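Local coordinates for Lmo0547 protein (Listeria monocytogenes, PDB 4R9N), which probably acts as a SorC-family transcriptional regulator that binds specific DNA sequences and senses a carbohydrate effector through the domain crystallised, at residues Pro117-Thr123 / Glu199-Ile205. Residues are numbered along the deposited sequence; the frame is centred on the assembly and turned at random. Where two conformers were deposited one is given.
Sequences PALVEDT and EINTHVI
The imidazole of H203 reaches across to T123, its NE2 lying 2.7 Å from T123 OG1 in a hydrogen bond with either as donor. The hydroxyl meets the ring at its edge, in plane; T123 OG1 lies beside its backbone N (chi1 -55°). H203 ND1 donates to E199 O at 2.8 Å from above the carbonyl plane. Bonds at both nitrogens fix the ring's rotation, while T202 N and T202 OG1 also grip E199 O. V120 O lies at the ring's edge, 3.0 Å from H203 CD2, and, in the conformer given, E199 OE2 sits over one face, offset toward the rim. A water donates to E121 O and, in that conformer, at a long 3.3 Å to E199 OE2. L119 and V204 form a single antiparallel bridge, a non-hydrogen-bonded pair flanked by V120 N to H203 O (3.0 Å, nearly straight) and I205 N to A118 O (2.7 Å). In this putative sugar-binding domain, with its Rossmann-like parallel sheet, the bridge ties the loop between strand 110-111 and helix 123-131 to the segment leaving the short helix 199-202; D122 is that longer helix's N-cap. With CG anti to its backbone N (chi1 175°), L119 brings CD1 to 3.8 Å from H203 CB, near I200 CG2 and V204 CG2. V120 CG2 packs against I205 CD1 at 4.0 Å, where K126 touches both side chains.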
loop_
_atom_site.group_PDB
_atom_site.type_symbol
_atom_site.label_atom_id
_atom_site.label_comp_id
_atom_site.label_asym_id
_atom_site.label_seq_id
_atom_site.Cartn_x
_atom_site.Cartn_y
_atom_site.Cartn_z
ATOM N N PRO A 117 -1.253 1.168 17.956
ATOM C CA PRO A 117 -2.429 0.988 17.069
ATOM C C PRO A 117 -2.343 1.856 15.795
ATOM O O PRO A 117 -1.660 2.878 15.806
ATOM C CB PRO A 117 -3.614 1.492 17.921
ATOM C CG PRO A 117 -3.071 1.875 19.209
ATOM C CD PRO A 117 -1.589 2.043 19.105
ATOM N N ALA A 118 -3.035 1.490 14.712
ATOM C CA ALA A 118 -3.050 2.347 13.542
ATOM C C ALA A 118 -3.765 3.678 13.734
ATOM O O ALA A 118 -3.366 4.705 13.163
ATOM C CB ALA A 118 -3.730 1.609 12.386
ATOM N N LEU A 119 -4.906 3.625 14.439
ATOM C CA LEU A 119 -5.827 4.773 14.505
ATOM C C LEU A 119 -6.098 4.960 15.966
ATOM O O LEU A 119 -6.612 4.034 16.595
ATOM C CB LEU A 119 -7.148 4.519 13.741
ATOM C CG LEU A 119 -8.244 5.622 13.845
ATOM C CD1 LEU A 119 -7.705 6.941 13.382
ATOM C CD2 LEU A 119 -9.481 5.275 13.042
ATOM N N VAL A 120 -5.712 6.123 16.501
ATOM C CA VAL A 120 -5.975 6.493 17.874
ATOM C C VAL A 120 -6.780 7.797 17.842
ATOM O O VAL A 120 -6.247 8.870 17.592
ATOM C CB VAL A 120 -4.636 6.648 18.574
ATOM C CG1 VAL A 120 -4.786 6.999 20.029
ATOM C CG2 VAL A 120 -3.857 5.324 18.449
ATOM N N GLU A 121 -8.077 7.692 18.085
ATOM C CA GLU A 121 -9.008 8.826 18.130
ATOM C C GLU A 121 -8.739 9.763 19.311
ATOM O O GLU A 121 -9.053 10.932 19.284
ATOM C CB GLU A 121 -10.449 8.316 18.260
ATOM C CG GLU A 121 -10.930 7.480 17.087
ATOM C CD GLU A 121 -12.324 6.908 17.308
ATOM O OE1 GLU A 121 -12.957 6.566 16.290
ATOM O OE2 GLU A 121 -12.784 6.807 18.468
ATOM N N ASP A 122 -8.159 9.236 20.371
ATOM C CA ASP A 122 -7.838 10.064 21.529
ATOM C C ASP A 122 -6.591 10.871 21.198
ATOM O O ASP A 122 -5.492 10.334 21.180
ATOM C CB ASP A 122 -7.602 9.169 22.728
ATOM C CG ASP A 122 -7.457 9.919 24.043
ATOM O OD1 ASP A 122 -6.834 10.972 24.133
ATOM O OD2 ASP A 122 -7.906 9.354 25.061
ATOM N N THR A 123 -6.772 12.169 20.965
ATOM C CA THR A 123 -5.691 12.986 20.457
ATOM C C THR A 123 -4.448 13.037 21.379
ATOM O O THR A 123 -3.286 13.009 20.912
ATOM C CB THR A 123 -6.228 14.409 20.247
ATOM O OG1 THR A 123 -7.405 14.356 19.386
ATOM C CG2 THR A 123 -5.143 15.270 19.629
ATOM N N GLU A 199 -10.228 14.613 10.547
ATOM C CA GLU A 199 -9.778 14.015 11.803
ATOM C C GLU A 199 -9.026 12.715 11.659
ATOM O O GLU A 199 -7.947 12.563 12.225
ATOM C CB GLU A 199 -10.997 13.776 12.733
ATOM C CG GLU A 199 -10.670 13.130 14.084
ATOM C CD GLU A 199 -10.894 11.615 14.160
ATOM O OE1 GLU A 199 -11.640 11.034 13.348
ATOM O OE2 GLU A 199 -10.334 10.991 15.091
ATOM N N ILE A 200 -9.606 11.752 10.937
ATOM C CA ILE A 200 -8.969 10.455 10.759
ATOM C C ILE A 200 -7.475 10.591 10.355
ATOM O O ILE A 200 -6.621 9.947 10.946
ATOM C CB ILE A 200 -9.741 9.519 9.773
ATOM C CG1 ILE A 200 -11.063 9.036 10.427
ATOM C CG2 ILE A 200 -8.881 8.314 9.426
ATOM C CD1 ILE A 200 -11.806 7.964 9.646
ATOM N N ASN A 201 -7.162 11.411 9.370
ATOM C CA ASN A 201 -5.784 11.541 8.867
ATOM C C ASN A 201 -4.815 12.020 9.929
ATOM O O ASN A 201 -3.632 11.655 9.883
ATOM C CB ASN A 201 -5.651 12.435 7.623
ATOM C CG ASN A 201 -6.178 11.759 6.352
ATOM O OD1 ASN A 201 -6.279 10.506 6.301
ATOM N ND2 ASN A 201 -6.635 12.570 5.384
ATOM N N THR A 202 -5.291 12.836 10.871
ATOM C CA THR A 202 -4.406 13.338 11.896
ATOM C C THR A 202 -4.273 12.384 13.088
ATOM O O THR A 202 -3.540 12.676 14.058
ATOM C CB THR A 202 -4.889 14.708 12.423
ATOM O OG1 THR A 202 -6.188 14.546 12.979
ATOM C CG2 THR A 202 -4.901 15.754 11.307
ATOM N N HIS A 203 -5.014 11.281 13.098
ATOM C CA HIS A 203 -4.995 10.336 14.194
ATOM C C HIS A 203 -4.387 8.967 13.820
ATOM O O HIS A 203 -4.438 8.006 14.568
ATOM C CB HIS A 203 -6.402 10.225 14.798
ATOM C CG HIS A 203 -6.813 11.463 15.562
ATOM N ND1 HIS A 203 -7.177 12.645 14.934
ATOM C CD2 HIS A 203 -6.853 11.723 16.880
ATOM C CE1 HIS A 203 -7.440 13.573 15.849
ATOM N NE2 HIS A 203 -7.294 13.025 17.036
ATOM N N VAL A 204 -3.759 8.879 12.647
ATOM C CA VAL A 204 -3.186 7.632 12.198
ATOM C C VAL A 204 -1.694 7.583 12.595
ATOM O O VAL A 204 -0.961 8.558 12.381
ATOM C CB VAL A 204 -3.355 7.513 10.663
ATOM C CG1 VAL A 204 -2.528 6.346 10.115
ATOM C CG2 VAL A 204 -4.815 7.273 10.306
ATOM N N ILE A 205 -1.254 6.448 13.128
ATOM C CA ILE A 205 0.156 6.243 13.411
ATOM C C ILE A 205 0.724 5.450 12.247
ATOM O O ILE A 205 0.537 4.262 12.150
ATOM C CB ILE A 205 0.369 5.519 14.758
ATOM C CG1 ILE A 205 -0.276 6.376 15.897
ATOM C CG2 ILE A 205 1.872 5.327 14.999
ATOM C CD1 ILE A 205 -0.115 5.852 17.277
HETATM O O HOH W 1 -10.695 12.676 17.895
#